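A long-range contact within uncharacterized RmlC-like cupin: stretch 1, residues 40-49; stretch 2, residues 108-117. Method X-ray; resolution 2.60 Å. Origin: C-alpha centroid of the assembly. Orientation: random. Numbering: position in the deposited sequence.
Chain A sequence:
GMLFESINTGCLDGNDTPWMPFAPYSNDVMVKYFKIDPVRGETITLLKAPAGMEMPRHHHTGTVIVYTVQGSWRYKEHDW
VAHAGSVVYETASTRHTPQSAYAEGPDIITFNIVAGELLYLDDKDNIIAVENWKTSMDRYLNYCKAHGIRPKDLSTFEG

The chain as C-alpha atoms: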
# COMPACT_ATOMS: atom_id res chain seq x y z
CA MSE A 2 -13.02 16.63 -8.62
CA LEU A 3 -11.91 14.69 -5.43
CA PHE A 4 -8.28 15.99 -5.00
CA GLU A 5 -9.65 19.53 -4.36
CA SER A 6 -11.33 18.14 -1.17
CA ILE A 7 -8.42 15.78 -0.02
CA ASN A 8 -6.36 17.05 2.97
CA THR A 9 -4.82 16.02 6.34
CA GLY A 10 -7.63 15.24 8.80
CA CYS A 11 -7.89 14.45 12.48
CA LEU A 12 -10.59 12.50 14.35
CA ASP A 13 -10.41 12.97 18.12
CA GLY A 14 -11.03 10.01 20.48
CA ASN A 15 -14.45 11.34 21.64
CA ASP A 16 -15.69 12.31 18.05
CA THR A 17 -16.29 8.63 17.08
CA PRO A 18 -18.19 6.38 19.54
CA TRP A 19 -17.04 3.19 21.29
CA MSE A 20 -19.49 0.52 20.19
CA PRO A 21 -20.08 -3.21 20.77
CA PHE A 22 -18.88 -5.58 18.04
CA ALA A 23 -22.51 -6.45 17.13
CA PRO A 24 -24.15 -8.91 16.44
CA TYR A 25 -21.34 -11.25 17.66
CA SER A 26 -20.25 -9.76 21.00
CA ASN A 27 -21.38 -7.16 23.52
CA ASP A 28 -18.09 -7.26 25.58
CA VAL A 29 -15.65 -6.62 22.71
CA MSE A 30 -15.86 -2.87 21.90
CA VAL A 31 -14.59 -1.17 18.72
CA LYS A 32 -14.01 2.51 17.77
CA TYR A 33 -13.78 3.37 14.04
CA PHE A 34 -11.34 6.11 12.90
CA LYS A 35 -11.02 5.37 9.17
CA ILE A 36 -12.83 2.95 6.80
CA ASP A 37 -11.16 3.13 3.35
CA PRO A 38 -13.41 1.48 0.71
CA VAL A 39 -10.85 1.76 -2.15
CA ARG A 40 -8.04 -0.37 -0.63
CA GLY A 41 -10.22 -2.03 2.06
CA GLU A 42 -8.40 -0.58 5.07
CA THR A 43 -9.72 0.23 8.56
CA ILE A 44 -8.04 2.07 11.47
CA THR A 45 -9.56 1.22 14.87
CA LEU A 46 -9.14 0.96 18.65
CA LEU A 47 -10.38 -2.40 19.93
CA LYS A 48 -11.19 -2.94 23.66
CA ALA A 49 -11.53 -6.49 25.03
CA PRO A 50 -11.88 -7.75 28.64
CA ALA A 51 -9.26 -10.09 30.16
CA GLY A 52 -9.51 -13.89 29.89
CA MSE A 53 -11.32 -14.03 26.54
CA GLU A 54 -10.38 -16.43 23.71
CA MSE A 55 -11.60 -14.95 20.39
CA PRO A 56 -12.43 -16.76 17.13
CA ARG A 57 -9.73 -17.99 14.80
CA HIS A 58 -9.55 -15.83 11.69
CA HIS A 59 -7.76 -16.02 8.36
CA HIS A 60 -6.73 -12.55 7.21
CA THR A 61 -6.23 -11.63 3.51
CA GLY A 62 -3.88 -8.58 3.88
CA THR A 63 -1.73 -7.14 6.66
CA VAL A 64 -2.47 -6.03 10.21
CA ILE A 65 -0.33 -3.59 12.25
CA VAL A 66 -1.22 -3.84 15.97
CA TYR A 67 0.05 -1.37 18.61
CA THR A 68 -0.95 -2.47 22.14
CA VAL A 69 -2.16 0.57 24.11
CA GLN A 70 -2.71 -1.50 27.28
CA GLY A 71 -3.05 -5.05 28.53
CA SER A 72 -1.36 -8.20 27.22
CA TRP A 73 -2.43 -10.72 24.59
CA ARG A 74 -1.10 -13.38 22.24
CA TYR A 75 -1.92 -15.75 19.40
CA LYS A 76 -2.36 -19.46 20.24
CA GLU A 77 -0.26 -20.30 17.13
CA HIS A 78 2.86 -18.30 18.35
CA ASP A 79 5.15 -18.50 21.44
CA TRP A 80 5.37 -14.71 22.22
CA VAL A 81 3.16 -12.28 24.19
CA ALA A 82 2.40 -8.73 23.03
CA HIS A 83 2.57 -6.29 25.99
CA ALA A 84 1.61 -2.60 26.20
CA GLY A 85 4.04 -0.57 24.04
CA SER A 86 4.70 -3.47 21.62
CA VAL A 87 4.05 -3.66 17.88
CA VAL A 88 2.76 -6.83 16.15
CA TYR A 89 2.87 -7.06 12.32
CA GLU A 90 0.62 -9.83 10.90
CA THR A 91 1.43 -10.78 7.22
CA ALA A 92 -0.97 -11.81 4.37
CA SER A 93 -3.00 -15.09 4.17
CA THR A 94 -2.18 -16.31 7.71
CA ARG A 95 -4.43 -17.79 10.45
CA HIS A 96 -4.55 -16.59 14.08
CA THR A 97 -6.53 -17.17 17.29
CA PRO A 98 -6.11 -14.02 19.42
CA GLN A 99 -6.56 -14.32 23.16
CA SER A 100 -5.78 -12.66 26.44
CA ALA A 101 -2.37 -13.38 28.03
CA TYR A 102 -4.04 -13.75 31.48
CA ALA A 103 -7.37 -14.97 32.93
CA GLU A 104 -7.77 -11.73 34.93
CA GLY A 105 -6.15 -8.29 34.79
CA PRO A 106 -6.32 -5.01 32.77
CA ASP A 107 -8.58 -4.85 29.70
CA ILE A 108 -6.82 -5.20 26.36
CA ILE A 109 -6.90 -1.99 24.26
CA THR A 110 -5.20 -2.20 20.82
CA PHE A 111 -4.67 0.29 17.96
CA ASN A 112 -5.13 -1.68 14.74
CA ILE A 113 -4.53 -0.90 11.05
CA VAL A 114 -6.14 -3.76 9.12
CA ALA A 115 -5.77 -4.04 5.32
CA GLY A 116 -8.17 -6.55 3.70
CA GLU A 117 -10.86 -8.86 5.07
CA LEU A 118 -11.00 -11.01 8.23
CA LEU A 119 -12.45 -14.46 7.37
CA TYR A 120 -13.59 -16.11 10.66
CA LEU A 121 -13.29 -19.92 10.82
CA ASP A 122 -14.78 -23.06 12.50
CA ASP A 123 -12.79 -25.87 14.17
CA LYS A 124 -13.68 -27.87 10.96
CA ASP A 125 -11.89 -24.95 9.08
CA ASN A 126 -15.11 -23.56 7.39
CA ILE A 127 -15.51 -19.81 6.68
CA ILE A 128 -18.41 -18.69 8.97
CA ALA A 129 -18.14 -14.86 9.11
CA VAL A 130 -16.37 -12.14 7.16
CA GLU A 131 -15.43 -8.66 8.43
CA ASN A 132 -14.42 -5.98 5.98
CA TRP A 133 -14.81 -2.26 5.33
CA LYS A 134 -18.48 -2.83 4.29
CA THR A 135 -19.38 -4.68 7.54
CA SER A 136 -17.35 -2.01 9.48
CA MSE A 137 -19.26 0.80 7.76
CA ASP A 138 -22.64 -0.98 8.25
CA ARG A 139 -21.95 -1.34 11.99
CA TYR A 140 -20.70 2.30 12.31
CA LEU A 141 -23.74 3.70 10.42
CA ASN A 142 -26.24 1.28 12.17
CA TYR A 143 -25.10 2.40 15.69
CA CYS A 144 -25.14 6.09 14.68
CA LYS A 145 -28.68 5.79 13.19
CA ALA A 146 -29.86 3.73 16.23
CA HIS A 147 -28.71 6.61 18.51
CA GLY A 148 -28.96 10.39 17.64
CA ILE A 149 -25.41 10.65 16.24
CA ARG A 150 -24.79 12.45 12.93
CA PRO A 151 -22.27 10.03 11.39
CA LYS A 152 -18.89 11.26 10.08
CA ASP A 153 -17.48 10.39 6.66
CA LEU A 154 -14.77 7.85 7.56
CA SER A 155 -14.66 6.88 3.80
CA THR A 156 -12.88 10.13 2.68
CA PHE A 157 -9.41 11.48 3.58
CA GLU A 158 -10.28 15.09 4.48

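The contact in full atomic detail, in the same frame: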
# COMPACT_ATOMS: atom_id res chain seq x y z
N ARG A 40 -8.99 0.72 -0.96
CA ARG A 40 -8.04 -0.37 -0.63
C ARG A 40 -8.52 -1.38 0.41
O ARG A 40 -7.85 -2.39 0.59
CB ARG A 40 -6.68 0.21 -0.21
CG ARG A 40 -6.13 1.10 -1.30
CD ARG A 40 -4.67 1.36 -1.18
NE ARG A 40 -4.30 2.36 -2.18
CZ ARG A 40 -3.85 2.15 -3.42
NH1 ARG A 40 -3.66 0.92 -3.94
NH2 ARG A 40 -3.58 3.21 -4.18
N GLY A 41 -9.66 -1.12 1.05
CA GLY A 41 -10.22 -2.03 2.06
C GLY A 41 -9.38 -1.99 3.31
O GLY A 41 -8.88 -3.03 3.73
N GLU A 42 -9.21 -0.80 3.87
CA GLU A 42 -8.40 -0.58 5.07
C GLU A 42 -9.23 0.08 6.16
O GLU A 42 -10.03 0.96 5.87
CB GLU A 42 -7.21 0.30 4.74
CG GLU A 42 -6.09 0.29 5.79
CD GLU A 42 -5.03 1.37 5.55
OE1 GLU A 42 -5.35 2.57 5.74
OE2 GLU A 42 -3.86 1.01 5.28
N THR A 43 -9.05 -0.36 7.41
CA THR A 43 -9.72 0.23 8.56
C THR A 43 -8.69 0.52 9.64
O THR A 43 -7.72 -0.23 9.79
CB THR A 43 -10.82 -0.65 9.16
OG1 THR A 43 -10.23 -1.83 9.68
CG2 THR A 43 -11.86 -1.01 8.11
N ILE A 44 -8.88 1.63 10.35
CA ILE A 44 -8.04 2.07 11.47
C ILE A 44 -9.00 2.08 12.65
O ILE A 44 -10.02 2.76 12.60
CB ILE A 44 -7.39 3.44 11.26
CG1 ILE A 44 -6.45 3.43 10.04
CG2 ILE A 44 -6.59 3.83 12.50
CD1 ILE A 44 -5.77 4.78 9.76
N THR A 45 -8.70 1.31 13.69
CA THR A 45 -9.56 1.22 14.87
C THR A 45 -8.84 1.00 16.19
O THR A 45 -7.68 0.64 16.20
CB THR A 45 -10.53 0.00 14.76
OG1 THR A 45 -9.77 -1.20 14.64
CG2 THR A 45 -11.47 0.10 13.58
N LEU A 46 -9.56 1.28 17.28
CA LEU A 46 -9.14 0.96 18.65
C LEU A 46 -10.07 -0.19 18.92
O LEU A 46 -11.23 -0.16 18.47
CB LEU A 46 -9.33 2.08 19.67
CG LEU A 46 -8.28 3.19 19.71
CD1 LEU A 46 -8.79 4.35 20.54
CD2 LEU A 46 -6.95 2.67 20.27
N LEU A 47 -9.59 -1.21 19.62
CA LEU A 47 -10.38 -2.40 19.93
C LEU A 47 -10.17 -2.75 21.39
O LEU A 47 -9.05 -3.07 21.77
CB LEU A 47 -9.93 -3.51 18.98
CG LEU A 47 -10.65 -4.85 18.88
CD1 LEU A 47 -12.09 -4.68 18.41
CD2 LEU A 47 -9.88 -5.75 17.93
N LYS A 48 -11.22 -2.63 22.22
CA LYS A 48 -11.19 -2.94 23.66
C LYS A 48 -11.75 -4.34 23.87
O LYS A 48 -12.76 -4.70 23.25
CB LYS A 48 -11.97 -1.89 24.48
CG LYS A 48 -12.17 -2.18 26.00
CD LYS A 48 -12.79 -0.98 26.74
N ALA A 49 -11.10 -5.12 24.73
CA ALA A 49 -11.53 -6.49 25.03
C ALA A 49 -11.21 -6.84 26.50
O ALA A 49 -10.08 -6.58 26.94
CB ALA A 49 -10.88 -7.47 24.09
N ILE A 108 -7.71 -5.31 27.50
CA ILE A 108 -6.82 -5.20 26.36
C ILE A 108 -7.34 -4.14 25.41
O ILE A 108 -8.45 -4.29 24.91
CB ILE A 108 -6.67 -6.55 25.59
CG1 ILE A 108 -5.95 -7.62 26.42
CG2 ILE A 108 -5.87 -6.36 24.29
CD1 ILE A 108 -6.69 -8.17 27.63
N ILE A 109 -6.57 -3.06 25.20
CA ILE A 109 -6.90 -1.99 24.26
C ILE A 109 -5.81 -2.08 23.21
O ILE A 109 -4.62 -2.13 23.56
CB ILE A 109 -6.87 -0.58 24.87
CG1 ILE A 109 -7.72 -0.47 26.16
CG2 ILE A 109 -7.35 0.45 23.82
CD1 ILE A 109 -9.17 -0.66 25.96
N THR A 110 -6.18 -2.12 21.92
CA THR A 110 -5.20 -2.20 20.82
C THR A 110 -5.55 -1.26 19.68
O THR A 110 -6.72 -1.13 19.35
CB THR A 110 -5.11 -3.62 20.23
OG1 THR A 110 -6.37 -4.01 19.66
CG2 THR A 110 -4.69 -4.64 21.29
N PHE A 111 -4.54 -0.61 19.10
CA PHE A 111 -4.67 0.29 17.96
C PHE A 111 -4.31 -0.59 16.78
O PHE A 111 -3.17 -1.03 16.69
CB PHE A 111 -3.77 1.51 18.06
CG PHE A 111 -3.82 2.38 16.85
CD1 PHE A 111 -4.94 3.15 16.59
CD2 PHE A 111 -2.73 2.46 15.98
CE1 PHE A 111 -5.00 3.97 15.48
CE2 PHE A 111 -2.78 3.30 14.86
CZ PHE A 111 -3.93 4.04 14.60
N ASN A 112 -5.26 -0.80 15.88
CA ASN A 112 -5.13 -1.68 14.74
C ASN A 112 -5.29 -0.99 13.40
O ASN A 112 -6.13 -0.11 13.28
CB ASN A 112 -6.25 -2.71 14.83
CG ASN A 112 -6.41 -3.26 16.22
OD1 ASN A 112 -5.50 -3.85 16.78
ND2 ASN A 112 -7.59 -3.05 16.78
N ILE A 113 -4.48 -1.39 12.42
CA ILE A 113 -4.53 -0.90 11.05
C ILE A 113 -4.63 -2.20 10.27
O ILE A 113 -3.63 -2.89 10.12
CB ILE A 113 -3.33 -0.07 10.63
CG1 ILE A 113 -3.22 1.13 11.56
CG2 ILE A 113 -3.48 0.36 9.17
CD1 ILE A 113 -2.24 2.13 11.11
N VAL A 114 -5.84 -2.53 9.83
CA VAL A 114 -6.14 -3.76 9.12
C VAL A 114 -6.42 -3.52 7.65
O VAL A 114 -7.35 -2.79 7.33
CB VAL A 114 -7.38 -4.44 9.79
CG1 VAL A 114 -7.76 -5.71 9.08
CG2 VAL A 114 -7.10 -4.73 11.25
N ALA A 115 -5.63 -4.13 6.77
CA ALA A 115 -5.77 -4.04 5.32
C ALA A 115 -6.37 -5.36 4.87
O ALA A 115 -5.79 -6.39 5.16
CB ALA A 115 -4.43 -3.82 4.67
N GLY A 116 -7.51 -5.34 4.19
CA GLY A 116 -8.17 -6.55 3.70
C GLY A 116 -9.26 -7.05 4.62
O GLY A 116 -9.61 -6.39 5.61
N GLU A 117 -9.77 -8.25 4.32
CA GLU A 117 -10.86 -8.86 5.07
C GLU A 117 -10.39 -9.87 6.10
O GLU A 117 -9.32 -10.45 5.94
CB GLU A 117 -11.81 -9.57 4.12
CG GLU A 117 -12.28 -8.71 2.97
CD GLU A 117 -13.42 -9.32 2.18
OE1 GLU A 117 -13.65 -10.54 2.25
OE2 GLU A 117 -14.08 -8.55 1.47
O HOH W 1 -10.08 -3.80 6.11

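The two stretches are joined chiefly by a ladder of eight backbone hydrogen bonds between antiparallel strands 42-49 and 108-115, whose directions differ by 163°, with a ninth just beyond their ends. Four residue pairs each exchange two bonds. At one end, Ala49 N donates to Ile108 O (2.8 Å) and Ile108 N returns a bond to Ala49 O (2.7 Å). Leu47 N to Thr110 O (2.9 Å) and Thr110 N to Leu47 O (3.0 Å) follow, bent to 143° and 148° at the hydrogen. The Thr45-Asn112 pair is straighter, with Thr45 N to Asn112 O at 3.0 Å and Asn112 N to Thr45 O at 2.8 Å, the latter nearly linear at 177°. Thr43 and Val114 close the paired series, Thr43 N to Val114 O and Val114 N to Thr43 O both measuring 3.0 Å.

Beyond the strand ends, Gly116 N donates to Gly41 O at 2.7 Å and 173°, extending the ladder by one bond. A water lies beside this junction, 2.8 Å from Gly41 O and 2.7 Å from Gly116 O, within hydrogen-bonding reach of both carbonyls. Both glycines have positive phi; at Gly116 a CB would also be jammed against the carbonyl oxygen of Ala115.

At the non-hydrogen-bonded pairs, which alternate with the bonded ones, the alpha carbons come closer, and CA-H groups point at carbonyls that already accept an N-H. Glu42 CA lies 3.3 Å from Val114 O, and Leu46 CA lies at the same distance from Thr110 O. These weaker contacts supplement the ladder.

Side chains alternate between the two faces of the sheet. The face bearing Ile44, Leu46, Ile109, Phe111 and Ile113 is largely apolar, and its contacts are hydrocarbon packing. Ile44 meets two neighbours here: its CG2 is 3.4 Å from Phe111 CE1, approaching the ring obliquely, and its CG1 is 4.2 Å from Ile113 CG1. Leu46 CD2 sits at the ring edge, 4.0 Å from Phe111 CB, and also reaches Ile109 CG2 at 4.2 Å. Farther along, the aliphatic part of Lys48 covers Ile109, with Lys48 CG 3.4 Å from Ile109 CD1; the lysine is not modelled beyond CD.

The opposite face, carrying Thr43, Thr45, Leu47, Thr110, Asn112 and Val114, mixes polar and apolar groups. Within the second strand, Thr110 OG1 donates to Asn112 OD1 at 3.0 Å, linking side chains two residues apart. The amide nitrogen of Asn112 reaches across to Leu47, its ND2 lying 3.2 Å from Leu47 CB, a van der Waals contact because a CB cannot accept a hydrogen bond, while Thr43 OG1 packs 3.9 Å from Val114 CB. Together the stretches bury 816 Å², summed over both sides.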